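UDP-glucose 6-dehydrogenase (Pyrobaculum islandicum, PDB 3VTF) probably catalyses the NAD-dependent oxidation of UDP-glucose to UDP-glucuronate, a step of nucleotide-sugar biosynthesis. Local coordinates at residues A[171-176]-A[190-195]; A[144-149]-A[223-228]; A[137-142]-A[203-208]. One frame throughout, in Å; residues are numbered along the deposited sequence.

In the fold
Following the chain from the N terminus, the first segment met is 137-142 of interaction 3, on strand 139-142, which runs into the loop 144-149 that opens interaction 2. Next comes interaction 1, where 171-176 meets 190-195 after a helical excursion and closes the smallest loop. Helix 199-208 then returns to strand 139-142, closing interaction 3, and helix 221-251 closes interaction 2 at 223-228. Interaction 1 is nested inside both larger loops, while interactions 2 and 3 cross. Interactions 1 and 3 join neighbouring strands and a covering helix of the mixed sheet; interaction 2 ties the loop after strand 139-142 in the NAD-binding domain to helix 221-251, and with interaction 1 borders the bound UDP-glucose.

Interaction 1: A[171-176]-A[190-195]; sequences ASNPEF and DRIVIG. With UPG (uridine-5'-diphosphate-glucose), chain B.
The amide N of Gly-195 donates to the carbonyl O of Ser-172 over 2.6 Å, almost in line with the C=O bond, and Ser-172 N returns a bond of 2.8 Å to Gly-195 O. The two residues form an antiparallel hydrogen-bonded pair between strands 169-172 and 192-196 of the Rossmann-like NAD-binding domain. Past this pair the chains diverge, and a water continues the link, donating to Pro-174 O at 2.6 Å and accepting from Val-193 N at 2.9 Å. The side chains of Pro-174 and Val-193 cross at about a right angle, with Pro-174 CG 3.9 Å from Val-193 CB. Val-193 CG2 also reaches the ring of Phe-176, a UDP-glucose-binding residue, at CE2. Over one face of that ring lies the guanidinium of Arg-191, tilted 28° to it, with NH1 3.4 Å from Phe-176 CG. This is a stacked cation-pi pair, CZ standing 5° off the ring normal. Arg-191 CG sits between the backbone N and carbonyl carbon (chi1 72°), and a bend at chi2 brings the guanidinium over the phenyl; NE is held by Ala-262 O of the second subunit. The substrate O3' donates to Phe-176 O at 3.1 Å. Strands 139-142 and 216-219 flank this pair of strands in the sheet; helix 221-251 packs on Ser-172 and Val-193, and helix 199-208 covers Ala-171 and Ile-194 on the other face.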
loop_
_atom_site.group_PDB
_atom_site.type_symbol
_atom_site.label_atom_id
_atom_site.label_comp_id
_atom_site.label_asym_id
_atom_site.label_seq_id
_atom_site.Cartn_x
_atom_site.Cartn_y
_atom_site.Cartn_z
ATOM N N ALA A 171 -18.214 -4.320 22.859
ATOM C CA ALA A 171 -17.156 -4.806 22.036
ATOM C C ALA A 171 -17.229 -4.072 20.699
ATOM O O ALA A 171 -18.344 -3.830 20.186
ATOM C CB ALA A 171 -17.296 -6.322 21.767
ATOM N N SER A 172 -16.080 -3.841 20.102
ATOM C CA SER A 172 -16.015 -3.324 18.725
ATOM C C SER A 172 -15.749 -4.618 17.879
ATOM O O SER A 172 -14.910 -5.446 18.231
ATOM C CB SER A 172 -14.791 -2.400 18.633
ATOM O OG SER A 172 -14.457 -2.184 17.260
ATOM N N ASN A 173 -16.506 -4.790 16.808
ATOM C CA ASN A 173 -16.351 -5.959 15.928
ATOM C C ASN A 173 -16.551 -5.391 14.515
ATOM O O ASN A 173 -17.677 -5.378 13.932
ATOM C CB ASN A 173 -17.435 -7.027 16.298
ATOM C CG ASN A 173 -17.429 -8.231 15.344
ATOM O OD1 ASN A 173 -16.345 -8.669 14.785
ATOM N ND2 ASN A 173 -18.599 -8.738 15.095
ATOM N N PRO A 174 -15.481 -4.791 13.978
ATOM C CA PRO A 174 -15.693 -4.080 12.744
ATOM C C PRO A 174 -16.070 -5.007 11.604
ATOM O O PRO A 174 -15.889 -6.264 11.703
ATOM C CB PRO A 174 -14.314 -3.444 12.446
ATOM C CG PRO A 174 -13.335 -4.120 13.345
ATOM C CD PRO A 174 -14.133 -4.548 14.565
ATOM N N GLU A 175 -16.611 -4.405 10.569
ATOM C CA GLU A 175 -17.051 -5.236 9.420
ATOM C C GLU A 175 -16.255 -4.858 8.200
ATOM O O GLU A 175 -15.709 -3.751 8.142
ATOM C CB GLU A 175 -18.542 -5.067 9.204
ATOM C CG GLU A 175 -18.915 -3.606 9.023
ATOM C CD GLU A 175 -18.662 -3.156 7.618
ATOM O OE1 GLU A 175 -18.655 -4.038 6.664
ATOM O OE2 GLU A 175 -18.473 -1.945 7.440
ATOM N N PHE A 176 -16.052 -5.826 7.315
ATOM C CA PHE A 176 -15.173 -5.673 6.202
ATOM C C PHE A 176 -15.844 -6.127 4.918
ATOM O O PHE A 176 -15.135 -6.312 3.902
ATOM C CB PHE A 176 -13.915 -6.515 6.449
ATOM C CG PHE A 176 -13.120 -6.074 7.657
ATOM C CD1 PHE A 176 -12.411 -4.855 7.649
ATOM C CD2 PHE A 176 -13.130 -6.845 8.818
ATOM C CE1 PHE A 176 -11.679 -4.423 8.771
ATOM C CE2 PHE A 176 -12.379 -6.435 9.937
ATOM C CZ PHE A 176 -11.690 -5.205 9.913
ATOM N N ASP A 190 -11.714 -12.687 5.453
ATOM C CA ASP A 190 -10.268 -12.902 5.570
ATOM C C ASP A 190 -9.885 -12.982 7.014
ATOM O O ASP A 190 -8.954 -13.654 7.355
ATOM C CB ASP A 190 -9.610 -11.643 4.940
ATOM C CG ASP A 190 -9.757 -11.583 3.419
ATOM O OD1 ASP A 190 -10.090 -12.632 2.797
ATOM O OD2 ASP A 190 -9.556 -10.482 2.830
ATOM N N ARG A 191 -10.549 -12.226 7.920
ATOM C CA ARG A 191 -10.233 -12.326 9.335
ATOM C C ARG A 191 -11.438 -11.702 10.105
ATOM O O ARG A 191 -12.261 -11.023 9.503
ATOM C CB ARG A 191 -8.933 -11.631 9.753
ATOM C CG ARG A 191 -8.926 -10.097 9.781
ATOM C CD ARG A 191 -9.128 -9.590 8.336
ATOM N NE ARG A 191 -8.575 -8.196 8.235
ATOM C CZ ARG A 191 -9.058 -7.239 7.437
ATOM N NH1 ARG A 191 -10.153 -7.430 6.649
ATOM N NH2 ARG A 191 -8.438 -6.045 7.452
ATOM N N ILE A 192 -11.588 -12.085 11.362
ATOM C CA ILE A 192 -12.611 -11.533 12.262
ATOM C C ILE A 192 -11.905 -10.795 13.363
ATOM O O ILE A 192 -10.962 -11.352 14.016
ATOM C CB ILE A 192 -13.471 -12.710 12.843
ATOM C CG1 ILE A 192 -14.368 -13.247 11.742
ATOM C CG2 ILE A 192 -14.353 -12.189 14.003
ATOM C CD1 ILE A 192 -14.994 -14.602 12.113
ATOM N N VAL A 193 -12.249 -9.510 13.571
ATOM C CA VAL A 193 -11.565 -8.718 14.552
ATOM C C VAL A 193 -12.552 -8.449 15.699
ATOM O O VAL A 193 -13.664 -7.924 15.479
ATOM C CB VAL A 193 -11.151 -7.356 13.935
ATOM C CG1 VAL A 193 -10.550 -6.445 15.017
ATOM C CG2 VAL A 193 -10.089 -7.611 12.844
ATOM N N ILE A 194 -12.168 -8.840 16.899
ATOM C CA ILE A 194 -13.010 -8.676 18.070
ATOM C C ILE A 194 -12.278 -7.783 19.055
ATOM O O ILE A 194 -11.302 -8.188 19.642
ATOM C CB ILE A 194 -13.292 -10.043 18.733
ATOM C CG1 ILE A 194 -14.153 -10.921 17.836
ATOM C CG2 ILE A 194 -13.979 -9.871 20.071
ATOM C CD1 ILE A 194 -13.986 -12.393 18.092
ATOM N N GLY A 195 -12.756 -6.566 19.238
ATOM C CA GLY A 195 -12.186 -5.706 20.248
ATOM C C GLY A 195 -13.082 -5.730 21.462
ATOM O O GLY A 195 -13.992 -4.941 21.561
HETATM N N1 UPG B . -11.972 1.252 -6.921
HETATM C C2 UPG B . -10.985 1.847 -7.762
HETATM N N3 UPG B . -9.896 1.144 -8.078
HETATM C C4 UPG B . -9.699 -0.115 -7.531
HETATM C C5 UPG B . -10.653 -0.743 -6.657
HETATM C C6 UPG B . -11.789 0.029 -6.340
HETATM O O2 UPG B . -11.132 3.016 -8.241
HETATM O O4 UPG B . -8.617 -0.729 -7.818
HETATM C C1C UPG B . -13.130 2.121 -6.607
HETATM C C2C UPG B . -14.421 1.398 -6.937
HETATM O O2C UPG B . -14.845 1.631 -8.278
HETATM C C3C UPG B . -15.410 2.023 -5.929
HETATM C C4C UPG B . -14.550 2.332 -4.703
HETATM O O4C UPG B . -13.186 2.212 -5.165
HETATM O O3C UPG B . -15.837 3.320 -6.426
HETATM C C5C UPG B . -14.758 1.339 -3.536
HETATM O O5C UPG B . -14.817 0.021 -4.094
HETATM P PA UPG B . -15.067 -1.299 -3.075
HETATM O O1A UPG B . -13.881 -1.444 -2.068
HETATM O O2A UPG B . -15.575 -2.479 -3.943
HETATM O O3A UPG B . -16.466 -0.831 -2.428
HETATM P PB UPG B . -17.068 -0.944 -0.906
HETATM O O1B UPG B . -18.308 -1.798 -0.980
HETATM O O2B UPG B . -17.233 0.583 -0.704
HETATM O O3B UPG B . -16.073 -1.719 0.070
HETATM C "C1'" UPG B . -15.181 -0.986 0.964
HETATM C "C2'" UPG B . -14.094 -1.949 1.388
HETATM C "C3'" UPG B . -14.723 -2.996 2.338
HETATM C "C4'" UPG B . -15.371 -2.229 3.515
HETATM C "C5'" UPG B . -16.562 -1.368 2.933
HETATM C "C6'" UPG B . -17.324 -0.477 3.939
HETATM O "O2'" UPG B . -13.789 -2.561 0.074
HETATM O "O3'" UPG B . -13.675 -3.833 2.784
HETATM O "O4'" UPG B . -15.953 -3.219 4.391
HETATM O "O5'" UPG B . -15.866 -0.415 2.079
HETATM O "O6'" UPG B . -16.438 -0.087 5.016
HETATM O O HOH W 1 -14.455 -8.407 11.988
#

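Interaction 2: A[144-149]-A[223-228]; sequences STVPPG and EAELVK. With UPG (uridine-5'-diphosphate-glucose), chain B.
The carboxylate of Glu-225 receives Gly-149 N from above its plane: the amide bonds OE1 over 2.6 Å, 41° out of the plane. At the other oxygen, the methyl Val-146 CG2 lies 3.6 Å from OE2, which also takes a hydrogen bond from Thr-151 OG1. Both oxygens are thus held near the start of helix 151-160, whose dipole would probably favour the negative charge. With an alanine at Glu-225 the Gly-149 amide and the Thr-151 hydroxyl would probably lose their shared carboxylate, leaving the loop 144-149 less firmly held. This loop follows strand 139-142 of the Rossmann-like NAD-binding domain and leans on the long helix 221-251. A water spans the backbones, donating to Val-146 O at 2.8 Å and to Glu-225 O at 3.0 Å, while Pro-148 CG rests 4.1 Å from Leu-226 CB. Farther along the helix, Lys-228 is crossed at about a right angle by Thr-145 of the loop, a predicted NAD-site residue, whose OG1 lies 3.4 Å from Lys-228 CE. Bent at chi2 (47°), the lysine chain passes this hydroxyl and delivers NZ to the substrate O6' at 2.8 Å; Asn-232 OD1 and Glu-175 O also accept from NZ.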
loop_
_atom_site.group_PDB
_atom_site.type_symbol
_atom_site.label_atom_id
_atom_site.label_comp_id
_atom_site.label_asym_id
_atom_site.label_seq_id
_atom_site.Cartn_x
_atom_site.Cartn_y
_atom_site.Cartn_z
ATOM N N SER A 144 -20.898 -0.645 13.133
ATOM C CA SER A 144 -20.716 0.690 12.579
ATOM C C SER A 144 -19.248 1.092 12.580
ATOM O O SER A 144 -18.577 0.831 13.541
ATOM C CB SER A 144 -21.584 1.734 13.386
ATOM O OG SER A 144 -22.952 1.283 13.318
ATOM N N THR A 145 -18.793 1.790 11.520
ATOM C CA THR A 145 -17.510 2.390 11.467
ATOM C C THR A 145 -17.474 3.641 12.305
ATOM O O THR A 145 -18.155 4.622 11.969
ATOM C CB THR A 145 -17.130 2.702 9.964
ATOM O OG1 THR A 145 -17.125 1.416 9.282
ATOM C CG2 THR A 145 -15.683 3.291 9.935
ATOM N N VAL A 146 -16.745 3.580 13.422
ATOM C CA VAL A 146 -16.780 4.647 14.386
ATOM C C VAL A 146 -15.338 4.965 14.761
ATOM O O VAL A 146 -14.438 4.087 14.806
ATOM C CB VAL A 146 -17.534 4.260 15.680
ATOM C CG1 VAL A 146 -19.026 4.114 15.484
ATOM C CG2 VAL A 146 -16.948 2.918 16.295
ATOM N N PRO A 147 -15.067 6.225 15.069
ATOM C CA PRO A 147 -13.700 6.569 15.455
ATOM C C PRO A 147 -13.263 5.820 16.733
ATOM O O PRO A 147 -14.092 5.481 17.570
ATOM C CB PRO A 147 -13.766 8.076 15.723
ATOM C CG PRO A 147 -15.028 8.593 14.981
ATOM C CD PRO A 147 -15.979 7.373 14.932
ATOM N N PRO A 148 -11.968 5.568 16.890
ATOM C CA PRO A 148 -11.476 4.828 18.043
ATOM C C PRO A 148 -11.833 5.522 19.313
ATOM O O PRO A 148 -11.633 6.737 19.400
ATOM C CB PRO A 148 -9.934 4.858 17.842
ATOM C CG PRO A 148 -9.786 4.861 16.272
ATOM C CD PRO A 148 -10.934 5.754 15.822
ATOM N N GLY A 149 -12.325 4.782 20.307
ATOM C CA GLY A 149 -12.747 5.402 21.562
ATOM C C GLY A 149 -14.237 5.427 21.617
ATOM O O GLY A 149 -14.777 5.566 22.728
ATOM N N GLU A 223 -8.094 -0.696 19.408
ATOM C CA GLU A 223 -7.300 -1.294 18.344
ATOM C C GLU A 223 -8.171 -1.799 17.216
ATOM O O GLU A 223 -7.936 -1.464 16.081
ATOM C CB GLU A 223 -6.443 -2.422 18.885
ATOM C CG GLU A 223 -5.363 -1.943 19.817
ATOM C CD GLU A 223 -4.709 -3.044 20.613
ATOM O OE1 GLU A 223 -5.349 -4.051 20.911
ATOM O OE2 GLU A 223 -3.545 -2.880 20.946
ATOM N N ALA A 224 -9.231 -2.516 17.554
ATOM C CA ALA A 224 -10.205 -2.962 16.543
ATOM C C ALA A 224 -10.820 -1.769 15.774
ATOM O O ALA A 224 -10.981 -1.827 14.543
ATOM C CB ALA A 224 -11.267 -3.760 17.254
ATOM N N GLU A 225 -11.171 -0.643 16.469
ATOM C CA GLU A 225 -11.727 0.488 15.756
ATOM C C GLU A 225 -10.701 1.071 14.807
ATOM O O GLU A 225 -11.047 1.472 13.673
ATOM C CB GLU A 225 -12.187 1.600 16.800
ATOM C CG GLU A 225 -13.445 1.057 17.573
ATOM C CD GLU A 225 -13.733 1.859 18.889
ATOM O OE1 GLU A 225 -12.804 2.278 19.617
ATOM O OE2 GLU A 225 -14.939 2.111 19.151
ATOM N N LEU A 226 -9.455 1.178 15.274
ATOM C CA LEU A 226 -8.382 1.721 14.385
ATOM C C LEU A 226 -8.065 0.777 13.179
ATOM O O LEU A 226 -7.795 1.237 12.017
ATOM C CB LEU A 226 -7.115 1.940 15.181
ATOM C CG LEU A 226 -5.962 2.670 14.423
ATOM C CD1 LEU A 226 -6.517 3.954 13.886
ATOM C CD2 LEU A 226 -4.856 2.965 15.391
ATOM N N VAL A 227 -8.195 -0.540 13.386
ATOM C CA VAL A 227 -7.987 -1.483 12.262
ATOM C C VAL A 227 -8.901 -1.178 11.130
ATOM O O VAL A 227 -8.521 -1.233 9.957
ATOM C CB VAL A 227 -8.238 -2.977 12.710
ATOM C CG1 VAL A 227 -8.264 -3.903 11.507
ATOM C CG2 VAL A 227 -7.137 -3.455 13.659
ATOM N N LYS A 228 -10.162 -0.843 11.428
ATOM C CA LYS A 228 -11.096 -0.583 10.370
ATOM C C LYS A 228 -10.704 0.649 9.544
ATOM O O LYS A 228 -10.818 0.647 8.237
ATOM C CB LYS A 228 -12.473 -0.348 10.970
ATOM C CG LYS A 228 -13.586 -0.007 9.986
ATOM C CD LYS A 228 -13.589 -0.963 8.787
ATOM C CE LYS A 228 -14.773 -0.650 7.886
ATOM N NZ LYS A 228 -14.587 -1.375 6.591
HETATM N N1 UPG B . -11.972 1.252 -6.921
HETATM C C2 UPG B . -10.985 1.847 -7.762
HETATM N N3 UPG B . -9.896 1.144 -8.078
HETATM C C4 UPG B . -9.699 -0.115 -7.531
HETATM C C5 UPG B . -10.653 -0.743 -6.657
HETATM C C6 UPG B . -11.789 0.029 -6.340
HETATM O O2 UPG B . -11.132 3.016 -8.241
HETATM O O4 UPG B . -8.617 -0.729 -7.818
HETATM C C1C UPG B . -13.130 2.121 -6.607
HETATM C C2C UPG B . -14.421 1.398 -6.937
HETATM O O2C UPG B . -14.845 1.631 -8.278
HETATM C C3C UPG B . -15.410 2.023 -5.929
HETATM C C4C UPG B . -14.550 2.332 -4.703
HETATM O O4C UPG B . -13.186 2.212 -5.165
HETATM O O3C UPG B . -15.837 3.320 -6.426
HETATM C C5C UPG B . -14.758 1.339 -3.536
HETATM O O5C UPG B . -14.817 0.021 -4.094
HETATM P PA UPG B . -15.067 -1.299 -3.075
HETATM O O1A UPG B . -13.881 -1.444 -2.068
HETATM O O2A UPG B . -15.575 -2.479 -3.943
HETATM O O3A UPG B . -16.466 -0.831 -2.428
HETATM P PB UPG B . -17.068 -0.944 -0.906
HETATM O O1B UPG B . -18.308 -1.798 -0.980
HETATM O O2B UPG B . -17.233 0.583 -0.704
HETATM O O3B UPG B . -16.073 -1.719 0.070
HETATM C "C1'" UPG B . -15.181 -0.986 0.964
HETATM C "C2'" UPG B . -14.094 -1.949 1.388
HETATM C "C3'" UPG B . -14.723 -2.996 2.338
HETATM C "C4'" UPG B . -15.371 -2.229 3.515
HETATM C "C5'" UPG B . -16.562 -1.368 2.933
HETATM C "C6'" UPG B . -17.324 -0.477 3.939
HETATM O "O2'" UPG B . -13.789 -2.561 0.074
HETATM O "O3'" UPG B . -13.675 -3.833 2.784
HETATM O "O4'" UPG B . -15.953 -3.219 4.391
HETATM O "O5'" UPG B . -15.866 -0.415 2.079
HETATM O "O6'" UPG B . -16.438 -0.087 5.016
HETATM O O HOH W 2 -13.982 1.794 13.309
#

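Interaction 3: A[137-142]-A[203-208]; sequences WHLVVV and SFLLDV
Leu-139 pushes one methyl, CD2, into the notch between Phe-204 and Leu-205, two consecutive residues of helix 199-208. The methyl lies 3.6 Å from Phe-204 CD2 on one wall of the notch and 3.9 Å from Leu-205 CG on the other. Phe-204 is itself a wedge: its CD2 side meets Leu-139, while its CD1 side meets the rim of the Trp-137 indole, where CZ3 comes within 3.8 Å of Phe-204 CD1. The planes are 56° apart, an oblique pair; Phe-204 CD1 lies at the indole edge, close to its plane, beside CZ3 and CH2. Trp-137 CG lies anti to the backbone N (chi1 176°), which swings the indole toward the helix; NE1 is tied to Ser-169 OG, and Arg-200 makes a cation-pi contact with the ring. These residues belong to the Rossmann-like NAD-binding domain, in which helices cover both faces of the sheet. Trp-137, Leu-139 and Val-141 face helix 199-208, whereas Val-140 packs on helices 118-134 and 151-160 across the sheet. Strand 139-142 and helix 203-208 cross at -68°, their axes 10.8 Å apart at closest approach. At the far end of the row, Val-141 CG2 and Leu-205 CD2 reach toward each other tip to tip, at 4.1 Å. Beside the row, Ala-100 of strand 100-103 offers a small side chain against which both Leu-139 and Phe-204 rest.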
loop_
_atom_site.group_PDB
_atom_site.type_symbol
_atom_site.label_atom_id
_atom_site.label_comp_id
_atom_site.label_asym_id
_atom_site.label_seq_id
_atom_site.Cartn_x
_atom_site.Cartn_y
_atom_site.Cartn_z
ATOM N N TRP A 137 -27.586 -9.311 32.054
ATOM C CA TRP A 137 -26.414 -8.935 31.264
ATOM C C TRP A 137 -26.721 -9.073 29.795
ATOM O O TRP A 137 -27.513 -9.968 29.373
ATOM C CB TRP A 137 -25.310 -9.880 31.602
ATOM C CG TRP A 137 -24.053 -9.662 30.781
ATOM C CD1 TRP A 137 -22.993 -8.812 31.096
ATOM C CD2 TRP A 137 -23.642 -10.355 29.538
ATOM N NE1 TRP A 137 -22.016 -8.896 30.163
ATOM C CE2 TRP A 137 -22.332 -9.800 29.190
ATOM C CE3 TRP A 137 -24.246 -11.287 28.663
ATOM C CZ2 TRP A 137 -21.630 -10.210 28.064
ATOM C CZ3 TRP A 137 -23.515 -11.716 27.520
ATOM C CH2 TRP A 137 -22.221 -11.192 27.235
ATOM N N HIS A 138 -26.122 -8.175 29.025
ATOM C CA HIS A 138 -26.266 -8.126 27.567
ATOM C C HIS A 138 -24.932 -7.672 26.977
ATOM O O HIS A 138 -24.163 -6.974 27.639
ATOM C CB HIS A 138 -27.229 -7.008 27.215
ATOM C CG HIS A 138 -27.943 -7.208 25.868
ATOM N ND1 HIS A 138 -27.584 -6.509 24.753
ATOM C CD2 HIS A 138 -29.000 -8.037 25.488
ATOM C CE1 HIS A 138 -28.356 -6.881 23.713
ATOM N NE2 HIS A 138 -29.221 -7.809 24.161
ATOM N N LEU A 139 -24.667 -8.041 25.704
ATOM C CA LEU A 139 -23.484 -7.547 25.013
ATOM C C LEU A 139 -23.836 -6.540 23.943
ATOM O O LEU A 139 -24.672 -6.793 23.082
ATOM C CB LEU A 139 -22.709 -8.739 24.396
ATOM C CG LEU A 139 -21.487 -8.418 23.501
ATOM C CD1 LEU A 139 -20.362 -7.715 24.275
ATOM C CD2 LEU A 139 -20.956 -9.724 22.925
ATOM N N VAL A 140 -23.173 -5.395 23.947
ATOM C CA VAL A 140 -23.459 -4.386 22.922
ATOM C C VAL A 140 -22.271 -4.431 21.916
ATOM O O VAL A 140 -21.089 -4.227 22.305
ATOM C CB VAL A 140 -23.428 -2.996 23.585
ATOM C CG1 VAL A 140 -23.768 -1.932 22.549
ATOM C CG2 VAL A 140 -24.468 -2.998 24.742
ATOM N N VAL A 141 -22.562 -4.708 20.651
ATOM C CA VAL A 141 -21.443 -4.861 19.695
ATOM C C VAL A 141 -21.564 -3.779 18.631
ATOM O O VAL A 141 -22.651 -3.628 17.980
ATOM C CB VAL A 141 -21.525 -6.285 19.016
ATOM C CG1 VAL A 141 -20.310 -6.509 18.018
ATOM C CG2 VAL A 141 -21.581 -7.420 20.067
ATOM N N VAL A 142 -20.493 -3.047 18.406
ATOM C CA VAL A 142 -20.551 -1.967 17.446
ATOM C C VAL A 142 -19.970 -2.486 16.090
ATOM O O VAL A 142 -18.740 -2.772 16.025
ATOM C CB VAL A 142 -19.711 -0.749 17.923
ATOM C CG1 VAL A 142 -19.841 0.401 16.888
ATOM C CG2 VAL A 142 -20.109 -0.247 19.356
ATOM N N SER A 203 -15.265 -14.049 24.804
ATOM C CA SER A 203 -15.727 -15.442 24.709
ATOM C C SER A 203 -17.118 -15.549 24.016
ATOM O O SER A 203 -17.405 -16.487 23.225
ATOM C CB SER A 203 -15.737 -15.993 26.175
ATOM O OG SER A 203 -16.413 -17.192 26.080
ATOM N N PHE A 204 -18.014 -14.586 24.274
ATOM C CA PHE A 204 -19.339 -14.632 23.630
ATOM C C PHE A 204 -19.214 -14.521 22.092
ATOM O O PHE A 204 -19.784 -15.299 21.344
ATOM C CB PHE A 204 -20.180 -13.481 24.137
ATOM C CG PHE A 204 -21.617 -13.561 23.722
ATOM C CD1 PHE A 204 -22.593 -14.029 24.619
ATOM C CD2 PHE A 204 -22.027 -13.149 22.422
ATOM C CE1 PHE A 204 -23.944 -14.108 24.212
ATOM C CE2 PHE A 204 -23.405 -13.191 22.036
ATOM C CZ PHE A 204 -24.344 -13.672 22.923
ATOM N N LEU A 205 -18.401 -13.578 21.617
ATOM C CA LEU A 205 -18.274 -13.407 20.126
ATOM C C LEU A 205 -17.496 -14.561 19.503
ATOM O O LEU A 205 -17.762 -14.959 18.376
ATOM C CB LEU A 205 -17.580 -12.037 19.817
ATOM C CG LEU A 205 -18.513 -10.866 20.175
ATOM C CD1 LEU A 205 -17.805 -9.515 20.096
ATOM C CD2 LEU A 205 -19.618 -10.885 19.156
ATOM N N LEU A 206 -16.517 -15.114 20.218
ATOM C CA LEU A 206 -15.800 -16.278 19.651
ATOM C C LEU A 206 -16.753 -17.456 19.503
ATOM O O LEU A 206 -16.700 -18.195 18.537
ATOM C CB LEU A 206 -14.612 -16.681 20.483
ATOM C CG LEU A 206 -13.459 -15.713 20.576
ATOM C CD1 LEU A 206 -12.406 -16.069 21.670
ATOM C CD2 LEU A 206 -12.852 -15.628 19.191
ATOM N N ASP A 207 -17.677 -17.577 20.443
ATOM C CA ASP A 207 -18.789 -18.538 20.279
ATOM C C ASP A 207 -19.689 -18.237 19.069
ATOM O O ASP A 207 -20.035 -19.118 18.259
ATOM C CB ASP A 207 -19.632 -18.563 21.571
ATOM C CG ASP A 207 -20.719 -19.613 21.512
ATOM O OD1 ASP A 207 -21.908 -19.269 21.241
ATOM O OD2 ASP A 207 -20.342 -20.789 21.642
ATOM N N VAL A 208 -20.109 -16.979 18.947
ATOM C CA VAL A 208 -20.980 -16.601 17.828
ATOM C C VAL A 208 -20.308 -17.008 16.497
ATOM O O VAL A 208 -21.002 -17.416 15.553
ATOM C CB VAL A 208 -21.250 -15.053 17.851
ATOM C CG1 VAL A 208 -21.825 -14.566 16.505
ATOM C CG2 VAL A 208 -22.239 -14.679 18.939
#